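Local coordinates for clavulanic acid biosynthesis oligopeptide binding protein 2 (Streptomyces clavuligerus, PDB 2WOL) that probably binds oligopeptides as a family 5 extracellular solute-binding protein and belongs to the biosynthetic pathway of the beta-lactamase inhibitor clavulanic acid, at residues T116-R121 against T166-I172; D84-P89 against Y101-L107; Y109-I115 against P194-S199. One frame throughout, in Å; residues are numbered along the deposited sequence. Where two conformers were deposited one is given.

Contact 1 of 3, residues T116-R121 against T166-I172; sequences TSDDVR and TPDEHTI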
loop_
_atom_site.group_PDB
_atom_site.type_symbol
_atom_site.label_atom_id
_atom_site.label_comp_id
_atom_site.label_asym_id
_atom_site.label_seq_id
_atom_site.Cartn_x
_atom_site.Cartn_y
_atom_site.Cartn_z
ATOM N N THR A 116 -17.210 15.751 16.196
ATOM C CA THR A 116 -18.376 14.929 16.521
ATOM C C THR A 116 -18.509 13.760 15.550
ATOM O O THR A 116 -17.880 13.742 14.488
ATOM C CB THR A 116 -19.700 15.744 16.507
ATOM O OG1 THR A 116 -19.995 16.170 15.170
ATOM C CG2 THR A 116 -19.616 16.959 17.432
ATOM N N SER A 117 -19.339 12.788 15.921
ATOM C CA SER A 117 -19.607 11.621 15.079
ATOM C C SER A 117 -20.170 12.001 13.707
ATOM O O SER A 117 -19.913 11.314 12.716
ATOM C CB SER A 117 -20.546 10.653 15.792
ATOM O OG SER A 117 -21.796 11.269 16.064
ATOM N N ASP A 118 -20.921 13.101 13.651
ATOM C CA ASP A 118 -21.417 13.643 12.381
ATOM C C ASP A 118 -20.286 13.909 11.387
ATOM O O ASP A 118 -20.483 13.781 10.181
ATOM C CB ASP A 118 -22.244 14.912 12.599
ATOM C CG ASP A 118 -23.737 14.630 12.730
ATOM O OD1 ASP A 118 -24.142 13.449 12.816
ATOM O OD2 ASP A 118 -24.514 15.607 12.742
ATOM N N ASP A 119 -19.110 14.275 11.900
ATOM C CA ASP A 119 -17.960 14.616 11.057
ATOM C C ASP A 119 -17.312 13.372 10.465
ATOM O O ASP A 119 -16.744 13.426 9.368
ATOM C CB ASP A 119 -16.911 15.386 11.861
ATOM C CG ASP A 119 -17.470 16.626 12.545
ATOM O OD1 ASP A 119 -18.572 17.096 12.176
ATOM O OD2 ASP A 119 -16.780 17.144 13.451
ATOM N N VAL A 120 -17.387 12.262 11.200
ATOM C CA VAL A 120 -16.870 10.988 10.713
ATOM C C VAL A 120 -17.808 10.452 9.638
ATOM O O VAL A 120 -17.354 10.002 8.583
ATOM C CB VAL A 120 -16.672 9.950 11.848
ATOM C CG1 VAL A 120 -16.152 8.628 11.279
ATOM C CG2 VAL A 120 -15.710 10.483 12.899
ATOM N N ARG A 121 -19.113 10.518 9.893
ATOM C CA ARG A 121 -20.075 10.155 8.864
ATOM C C ARG A 121 -19.882 11.022 7.627
ATOM O O ARG A 121 -19.906 10.513 6.503
ATOM C CB ARG A 121 -21.511 10.276 9.358
ATOM C CG ARG A 121 -22.531 9.984 8.265
ATOM C CD ARG A 121 -23.891 9.720 8.836
ATOM N NE ARG A 121 -24.492 10.934 9.367
ATOM C CZ ARG A 121 -25.642 10.956 10.025
ATOM N NH1 ARG A 121 -26.308 9.823 10.233
ATOM N NH2 ARG A 121 -26.122 12.109 10.473
ATOM N N THR A 166 -25.785 7.986 13.533
ATOM C CA THR A 166 -25.132 8.754 14.586
ATOM C C THR A 166 -26.135 9.046 15.711
ATOM O O THR A 166 -26.631 10.172 15.821
ATOM C CB THR A 166 -24.513 10.068 14.050
ATOM O OG1 THR A 166 -25.509 10.816 13.335
ATOM C CG2 THR A 166 -23.343 9.772 13.110
ATOM N N PRO A 167 -26.437 8.027 16.551
ATOM C CA PRO A 167 -27.459 8.192 17.600
ATOM C C PRO A 167 -27.177 9.339 18.577
ATOM O O PRO A 167 -28.115 9.916 19.121
ATOM C CB PRO A 167 -27.468 6.838 18.321
ATOM C CG PRO A 167 -26.206 6.160 17.923
ATOM C CD PRO A 167 -25.850 6.674 16.565
ATOM N N ASP A 168 -25.904 9.652 18.802
ATOM C CA ASP A 168 -25.522 10.904 19.458
ATOM C C ASP A 168 -24.197 11.440 18.904
ATOM O O ASP A 168 -23.604 10.830 18.004
ATOM C CB ASP A 168 -25.516 10.776 20.996
ATOM C CG ASP A 168 -24.490 9.775 21.516
ATOM O OD1 ASP A 168 -23.393 9.662 20.933
ATOM O OD2 ASP A 168 -24.774 9.115 22.540
ATOM N N GLU A 169 -23.733 12.565 19.444
ATOM C CA GLU A 169 -22.532 13.238 18.934
ATOM C C GLU A 169 -21.237 12.445 19.146
ATOM O O GLU A 169 -20.194 12.801 18.592
ATOM C CB GLU A 169 -22.395 14.640 19.544
ATOM C CG GLU A 169 -23.433 15.650 19.052
ATOM C CD GLU A 169 -24.741 15.618 19.834
ATOM O OE1 GLU A 169 -24.881 14.796 20.769
ATOM O OE2 GLU A 169 -25.637 16.425 19.508
ATOM N N HIS A 170 -21.311 11.373 19.936
ATOM C CA HIS A 170 -20.131 10.575 20.268
ATOM C C HIS A 170 -20.289 9.088 19.941
ATOM O O HIS A 170 -19.553 8.246 20.462
ATOM C CB HIS A 170 -19.751 10.784 21.738
ATOM C CG HIS A 170 -19.500 12.216 22.088
ATOM N ND1 HIS A 170 -18.370 12.894 21.682
ATOM C CD2 HIS A 170 -20.248 13.108 22.777
ATOM C CE1 HIS A 170 -18.426 14.140 22.119
ATOM N NE2 HIS A 170 -19.555 14.295 22.788
ATOM N N THR A 171 -21.238 8.774 19.064
ATOM C CA THR A 171 -21.490 7.395 18.661
ATOM C C THR A 171 -21.723 7.315 17.160
ATOM O O THR A 171 -22.434 8.142 16.586
ATOM C CB THR A 171 -22.706 6.796 19.406
ATOM O OG1 THR A 171 -22.600 7.090 20.805
ATOM C CG2 THR A 171 -22.782 5.284 19.218
ATOM N N ILE A 172 -21.112 6.319 16.528
ATOM C CA ILE A 172 -21.325 6.073 15.109
ATOM C C ILE A 172 -21.492 4.579 14.845
ATOM O O ILE A 172 -20.751 3.751 15.394
ATOM C CB ILE A 172 -20.209 6.724 14.228
ATOM C CG1 ILE A 172 -20.606 6.706 12.743
ATOM C CG2 ILE A 172 -18.830 6.084 14.484
ATOM C CD1 ILE A 172 -19.836 7.700 11.888
#

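Contact 2 of 3, residues D84-P89 against Y101-L107; sequences DLAEGP and YRLRRGL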
loop_
_atom_site.group_PDB
_atom_site.type_symbol
_atom_site.label_atom_id
_atom_site.label_comp_id
_atom_site.label_asym_id
_atom_site.label_seq_id
_atom_site.Cartn_x
_atom_site.Cartn_y
_atom_site.Cartn_z
ATOM N N ASP A 84 -8.051 5.210 18.355
ATOM C CA ASP A 84 -7.472 6.541 18.229
ATOM C C ASP A 84 -8.506 7.562 18.705
ATOM O O ASP A 84 -8.508 7.933 19.880
ATOM C CB ASP A 84 -7.008 6.786 16.784
ATOM C CG ASP A 84 -6.371 8.155 16.580
ATOM O OD1 ASP A 84 -6.142 8.893 17.564
ATOM O OD2 ASP A 84 -6.093 8.493 15.410
ATOM N N LEU A 85 -9.397 7.998 17.817
ATOM C CA LEU A 85 -10.503 8.861 18.236
ATOM C C LEU A 85 -11.557 8.064 18.991
ATOM O O LEU A 85 -12.237 8.605 19.862
ATOM C CB LEU A 85 -11.139 9.586 17.047
ATOM C CG LEU A 85 -10.313 10.671 16.357
ATOM C CD1 LEU A 85 -10.982 11.076 15.063
ATOM C CD2 LEU A 85 -10.115 11.884 17.253
ATOM N N ALA A 86 -11.695 6.785 18.647
ATOM C CA ALA A 86 -12.598 5.885 19.358
ATOM C C ALA A 86 -12.002 5.475 20.698
ATOM O O ALA A 86 -10.780 5.411 20.851
ATOM C CB ALA A 86 -12.906 4.656 18.518
ATOM N N GLU A 87 -12.867 5.195 21.666
ATOM C CA GLU A 87 -12.395 4.771 22.987
ATOM C C GLU A 87 -11.984 3.300 23.004
ATOM O O GLU A 87 -11.197 2.881 23.858
ATOM C CB GLU A 87 -13.484 5.015 24.036
ATOM C CG GLU A 87 -13.928 6.470 24.146
ATOM C CD GLU A 87 -15.174 6.648 24.994
ATOM O OE1 GLU A 87 -16.180 5.942 24.754
ATOM O OE2 GLU A 87 -15.152 7.509 25.896
ATOM N N GLY A 88 -12.514 2.527 22.058
ATOM C CA GLY A 88 -12.171 1.117 21.908
ATOM C C GLY A 88 -12.247 0.672 20.457
ATOM O O GLY A 88 -12.725 1.425 19.606
ATOM N N PRO A 89 -11.781 -0.557 20.162
ATOM C CA PRO A 89 -11.898 -1.082 18.800
ATOM C C PRO A 89 -13.356 -1.235 18.373
ATOM O O PRO A 89 -14.251 -1.307 19.221
ATOM C CB PRO A 89 -11.222 -2.457 18.885
ATOM C CG PRO A 89 -10.398 -2.413 20.118
ATOM C CD PRO A 89 -11.123 -1.518 21.062
ATOM N N TYR A 101 -18.690 2.364 16.947
ATOM C CA TYR A 101 -17.573 3.069 17.576
ATOM C C TYR A 101 -18.095 4.149 18.508
ATOM O O TYR A 101 -19.147 4.751 18.257
ATOM C CB TYR A 101 -16.653 3.712 16.527
ATOM C CG TYR A 101 -16.012 2.729 15.576
ATOM C CD1 TYR A 101 -16.688 2.301 14.436
ATOM C CD2 TYR A 101 -14.729 2.230 15.812
ATOM C CE1 TYR A 101 -16.113 1.397 13.552
ATOM C CE2 TYR A 101 -14.140 1.324 14.933
ATOM C CZ TYR A 101 -14.843 0.911 13.805
ATOM O OH TYR A 101 -14.297 0.012 12.916
ATOM N N ARG A 102 -17.342 4.392 19.575
ATOM C CA ARG A 102 -17.685 5.400 20.570
ATOM C C ARG A 102 -16.547 6.403 20.651
ATOM O O ARG A 102 -15.413 6.043 20.967
ATOM C CB ARG A 102 -17.968 4.739 21.924
ATOM C CG ARG A 102 -18.966 3.599 21.786
ATOM C CD ARG A 102 -19.349 2.904 23.084
ATOM N NE ARG A 102 -20.148 1.723 22.758
ATOM C CZ ARG A 102 -21.443 1.745 22.447
ATOM N NH1 ARG A 102 -22.117 2.890 22.447
ATOM N NH2 ARG A 102 -22.068 0.618 22.140
ATOM N N LEU A 103 -16.857 7.655 20.337
ATOM C CA LEU A 103 -15.847 8.698 20.213
ATOM C C LEU A 103 -15.465 9.310 21.552
ATOM O O LEU A 103 -16.310 9.480 22.438
ATOM C CB LEU A 103 -16.334 9.800 19.271
ATOM C CG LEU A 103 -16.257 9.576 17.760
ATOM C CD1 LEU A 103 -17.355 8.637 17.268
ATOM C CD2 LEU A 103 -16.348 10.921 17.048
ATOM N N ARG A 104 -14.184 9.644 21.690
ATOM C CA ARG A 104 -13.705 10.438 22.821
ATOM C C ARG A 104 -14.401 11.798 22.830
ATOM O O ARG A 104 -14.671 12.372 21.773
ATOM C CB ARG A 104 -12.190 10.627 22.745
ATOM C CG ARG A 104 -11.384 9.361 22.956
ATOM C CD ARG A 104 -9.931 9.601 22.591
ATOM N NE ARG A 104 -9.068 8.500 23.004
ATOM C CZ ARG A 104 -8.495 8.403 24.202
ATOM N NH1 ARG A 104 -8.687 9.342 25.121
ATOM N NH2 ARG A 104 -7.722 7.364 24.483
ATOM N N ARG A 105 -14.697 12.297 24.027
ATOM C CA ARG A 105 -15.455 13.536 24.192
ATOM C C ARG A 105 -14.536 14.751 24.241
ATOM O O ARG A 105 -13.373 14.650 24.638
ATOM C CB ARG A 105 -16.289 13.490 25.482
ATOM C CG ARG A 105 -16.781 12.109 25.900
ATOM C CD ARG A 105 -18.232 11.860 25.518
ATOM N NE ARG A 105 -18.741 10.637 26.140
ATOM C CZ ARG A 105 -20.001 10.211 26.067
ATOM N NH1 ARG A 105 -20.914 10.905 25.394
ATOM N NH2 ARG A 105 -20.353 9.083 26.673
ATOM N N GLY A 106 -15.069 15.899 23.835
ATOM C CA GLY A 106 -14.383 17.182 23.981
ATOM C C GLY A 106 -13.179 17.433 23.091
ATOM O O GLY A 106 -12.400 18.351 23.353
ATOM N N LEU A 107 -13.027 16.636 22.035
ATOM C CA LEU A 107 -11.903 16.802 21.111
ATOM C C LEU A 107 -12.194 17.899 20.094
ATOM O O LEU A 107 -13.355 18.166 19.777
ATOM C CB LEU A 107 -11.560 15.482 20.417
ATOM C CG LEU A 107 -11.260 14.272 21.310
ATOM C CD1 LEU A 107 -10.610 13.177 20.496
ATOM C CD2 LEU A 107 -10.366 14.630 22.488
HETATM O O HOH W 1 -8.545 5.763 22.383
HETATM O O HOH W 2 -18.030 8.255 23.992
HETATM O O HOH W 3 -13.786 10.529 26.182
HETATM O O HOH W 4 -15.408 2.359 20.165
#

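Contact 3 of 3, residues Y109-I115 against P194-S199; sequences YDDGTPI and PVPRRS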
loop_
_atom_site.group_PDB
_atom_site.type_symbol
_atom_site.label_atom_id
_atom_site.label_comp_id
_atom_site.label_asym_id
_atom_site.label_seq_id
_atom_site.Cartn_x
_atom_site.Cartn_y
_atom_site.Cartn_z
ATOM N N TYR A 109 -10.844 20.440 16.508
ATOM C CA TYR A 109 -10.031 20.729 15.328
ATOM C C TYR A 109 -9.108 21.912 15.586
ATOM O O TYR A 109 -9.231 22.597 16.602
ATOM C CB TYR A 109 -10.910 21.055 14.117
ATOM C CG TYR A 109 -11.810 19.930 13.680
ATOM C CD1 TYR A 109 -13.160 19.925 14.018
ATOM C CD2 TYR A 109 -11.310 18.866 12.927
ATOM C CE1 TYR A 109 -13.988 18.894 13.619
ATOM C CE2 TYR A 109 -12.131 17.830 12.523
ATOM C CZ TYR A 109 -13.467 17.851 12.874
ATOM O OH TYR A 109 -14.289 16.832 12.481
ATOM N N ASP A 110 -8.208 22.160 14.638
ATOM C CA ASP A 110 -7.248 23.267 14.710
ATOM C C ASP A 110 -7.876 24.662 14.831
ATOM O O ASP A 110 -7.198 25.611 15.229
ATOM C CB ASP A 110 -6.316 23.228 13.499
ATOM C CG ASP A 110 -7.050 23.466 12.198
ATOM O OD1 ASP A 110 -7.973 22.682 11.886
ATOM O OD2 ASP A 110 -6.701 24.432 11.490
ATOM N N ASP A 111 -9.155 24.781 14.472
ATOM C CA ASP A 111 -9.875 26.053 14.578
ATOM C C ASP A 111 -10.649 26.175 15.893
ATOM O O ASP A 111 -11.373 27.151 16.107
ATOM C CB ASP A 111 -10.804 26.257 13.370
ATOM C CG ASP A 111 -11.949 25.251 13.318
ATOM O OD1 ASP A 111 -11.974 24.288 14.116
ATOM O OD2 ASP A 111 -12.839 25.430 12.462
ATOM N N GLY A 112 -10.497 25.178 16.762
ATOM C CA GLY A 112 -11.111 25.191 18.089
ATOM C C GLY A 112 -12.509 24.600 18.152
ATOM O O GLY A 112 -13.075 24.458 19.237
ATOM N N THR A 113 -13.062 24.241 16.994
ATOM C CA THR A 113 -14.423 23.700 16.914
ATOM C C THR A 113 -14.451 22.200 17.259
ATOM O O THR A 113 -13.435 21.516 17.115
ATOM C CB THR A 113 -15.056 23.951 15.525
ATOM O OG1 THR A 113 -14.319 23.244 14.521
ATOM C CG2 THR A 113 -15.068 25.439 15.190
ATOM N N PRO A 114 -15.605 21.687 17.734
ATOM C CA PRO A 114 -15.692 20.309 18.222
ATOM C C PRO A 114 -15.692 19.234 17.136
ATOM O O PRO A 114 -16.282 19.423 16.066
ATOM C CB PRO A 114 -17.040 20.275 18.960
ATOM C CG PRO A 114 -17.506 21.694 19.034
ATOM C CD PRO A 114 -16.896 22.383 17.873
ATOM N N ILE A 115 -15.040 18.114 17.439
ATOM C CA ILE A 115 -15.114 16.905 16.624
ATOM C C ILE A 115 -16.287 16.057 17.108
ATOM O O ILE A 115 -16.358 15.697 18.290
ATOM C CB ILE A 115 -13.814 16.068 16.706
ATOM C CG1 ILE A 115 -12.600 16.918 16.315
ATOM C CG2 ILE A 115 -13.923 14.817 15.825
ATOM C CD1 ILE A 115 -11.255 16.230 16.507
ATOM N N PRO A 194 -12.253 12.511 10.301
ATOM C CA PRO A 194 -13.418 13.395 10.306
ATOM C C PRO A 194 -13.211 14.692 9.529
ATOM O O PRO A 194 -12.134 15.289 9.569
ATOM C CB PRO A 194 -13.645 13.681 11.801
ATOM C CG PRO A 194 -12.361 13.324 12.473
ATOM C CD PRO A 194 -11.773 12.216 11.662
ATOM N N VAL A 195 -14.261 15.099 8.816
ATOM C CA VAL A 195 -14.299 16.369 8.103
ATOM C C VAL A 195 -15.619 17.017 8.500
ATOM O O VAL A 195 -16.680 16.453 8.229
ATOM C CB VAL A 195 -14.269 16.172 6.566
ATOM C CG1 VAL A 195 -14.509 17.489 5.847
ATOM C CG2 VAL A 195 -12.939 15.569 6.118
ATOM N N PRO A 196 -15.561 18.190 9.162
ATOM C CA PRO A 196 -16.818 18.828 9.548
ATOM C C PRO A 196 -17.459 19.498 8.337
ATOM O O PRO A 196 -16.791 20.248 7.620
ATOM C CB PRO A 196 -16.384 19.858 10.596
ATOM C CG PRO A 196 -14.987 20.189 10.256
ATOM C CD PRO A 196 -14.384 18.979 9.574
ATOM N N ARG A 197 -18.740 19.213 8.111
ATOM C CA ARG A 197 -19.452 19.738 6.942
ATOM C C ARG A 197 -19.331 21.265 6.834
ATOM O O ARG A 197 -19.173 21.804 5.731
ATOM C CB ARG A 197 -20.925 19.308 6.921
ATOM C CG ARG A 197 -21.640 19.720 5.635
ATOM C CD ARG A 197 -23.149 19.543 5.713
ATOM N NE ARG A 197 -23.582 18.218 5.272
ATOM C CZ ARG A 197 -23.717 17.844 4.000
ATOM N NH1 ARG A 197 -23.439 18.686 3.011
ATOM N NH2 ARG A 197 -24.127 16.618 3.716
ATOM N N ARG A 198 -19.366 21.951 7.979
ATOM C CA ARG A 198 -19.237 23.414 8.020
ATOM C C ARG A 198 -17.986 23.974 7.326
ATOM O O ARG A 198 -18.008 25.098 6.820
ATOM C CB ARG A 198 -19.314 23.933 9.461
ATOM C CG ARG A 198 -18.273 23.324 10.391
ATOM C CD ARG A 198 -18.337 23.885 11.802
ATOM N NE ARG A 198 -17.336 23.215 12.629
ATOM C CZ ARG A 198 -17.541 22.087 13.307
ATOM N NH1 ARG A 198 -18.726 21.499 13.304
ATOM N NH2 ARG A 198 -16.552 21.546 14.004
ATOM N N SER A 199 -16.902 23.197 7.317
ATOM C CA SER A 199 -15.630 23.635 6.730
ATOM C C SER A 199 -15.318 22.932 5.416
ATOM O O SER A 199 -14.253 23.141 4.836
ATOM C CB SER A 199 -14.477 23.410 7.712
ATOM O OG SER A 199 -14.649 24.168 8.894
HETATM O O HOH W 5 -14.972 24.165 11.514
HETATM O O HOH W 6 -18.581 18.916 14.533
#

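Contact 1 of 3, residues T116-R121 against T166-I172
Ser117 grips the type I beta turn 168-171 with two bonds. Its backbone N donates to Glu169 O at 2.8 Å, while its OG donates to Asp168 O at 2.7 Å, in the carbonyl plane and on a lone pair. A chi1 of 61° sets OG between the backbone N and the carbonyl carbon, which brings the hydroxyl to the turn. Beside this, in one of two conformers of Asp118, Thr166 OG1 donates to Asp118 OD1 at 3.0 Å, nearly along the C-O axis. The same hydroxyl oxygen lies 2.9 Å above one face of the Arg121 guanidinium, where no N-H points at it; the arginine spends its NH1 on Val164 O. Ile172 CD1 packs 3.8 Å from Val120 CG1 and also rests near the Arg121 backbone N. Behind these contacts, Asp168 OD1 accepts from His170 N, an Asx turn, and from Thr171 OG1 on the opposite face of its carboxylate. On the other segment, Asp119 OD2 accepts from Thr116 N. Helix 117-127 thus lies against the turn joining strands 164-166 and 171-175, and strand 98-102 pairs with 171-175.

Contact 2 of 3, residues D84-P89 against Y101-L107
The backbones meet at a single beta bridge between Ala86 and Leu103, flanked by two backbone bonds, Arg104 N to Leu85 O at 2.9 Å and Glu87 N to Arg102 O at 2.8 Å. Ala86 CA also brings its hydrogen to Arg102 O. Arg104 runs extended from CG to NE alongside the 84-86 backbone; NE makes a weak bond to Asp84 O at 3.2 Å, and NH2 donates to a water that in turn donates to Ala86 O. Segment 84-89 connects strand 82-83 to strand 91-93, which forms with 98-102 one side of a four-stranded antiparallel sheet; the bridge follows strand 98-102, at Leu103, whose N still bonds to His170 O. Among the apolar side chains, Leu85 CD2 meets Leu107 CD1 at 3.5 Å, and Ala86 CB sits at the edge of the Tyr101 ring, whose hydroxyl bonds to Asp184. Glu87, in one of its two conformers, crosses Arg102 at about a right angle and brings OE1 to 3.6 Å from Arg102 CB. The Arg102 guanidinium instead pairs with Glu91. One water joins Gly88 O to Arg102 N, and another donates to Leu103 O and, weakly, to Glu87 OE1.

Contact 3 of 3, residues Y109-I115 against P194-S199
The Tyr109 ring is sandwiched between Pro196 and a residue of its own segment. Pro196 CG makes a CH-pi contact over one face, 4.0 Å from the ring centroid and 24° off the normal, and Ile115 CG1 lies over the centre of the opposite face. Pro194 adds to this apolar centre, its CB 4.3 Å from Tyr109 CZ and its CG 4.0 Å from Ile115 CG2. The phenol itself is hydrogen-bonded to Asp119. Outward, Arg198 folds over Pro196, whose CB sits above the centre of the guanidinium. Arg198 CG lies between the backbone N and the carbonyl carbon (chi1 57°), and the chain then extends to place NH2 between two acceptors in the guanidinium plane: Thr113 OG1 at 2.9 Å and Pro114 O at 3.0 Å. Asp111 OD1 accepts from Thr113 N, an Asx turn, and from Thr113 OG1 at 2.6 Å. One water accepts from Arg198 NE, donates to Asp111 OD2 and bonds to Ser199 OG; a second links Arg198 NH1 to Pro114 O. Loop 109-115 is thereby fastened to the loop between helix 183-186 and strand 215-221, and Pro194 and Pro196 also touch Asp119 in helix 117-127.

The three contacts cluster on one side of the chain's centre, inside the family 5 solute-binding range. Contacts 1 and 2 have centres about 10 Å apart and reach the same antiparallel sheet: strands 98-102 and 171-175 are neighbours there, and the pairing continues to His170 O and Leu103 N. Contact 3 lies about 13 Å from contact 1 and 15 Å from contact 2, centre to centre. Asp119 ties it to contact 1 through both side chain and backbone, while Leu107 O and Ile115 N join it to contact 2. Along the chain contact 2 closes first, and contact 1 is nested within the loop that contact 3 closes. The bonds between the contacts join the sheet, helix 117-127 and loop 194-199 in one region of the chain.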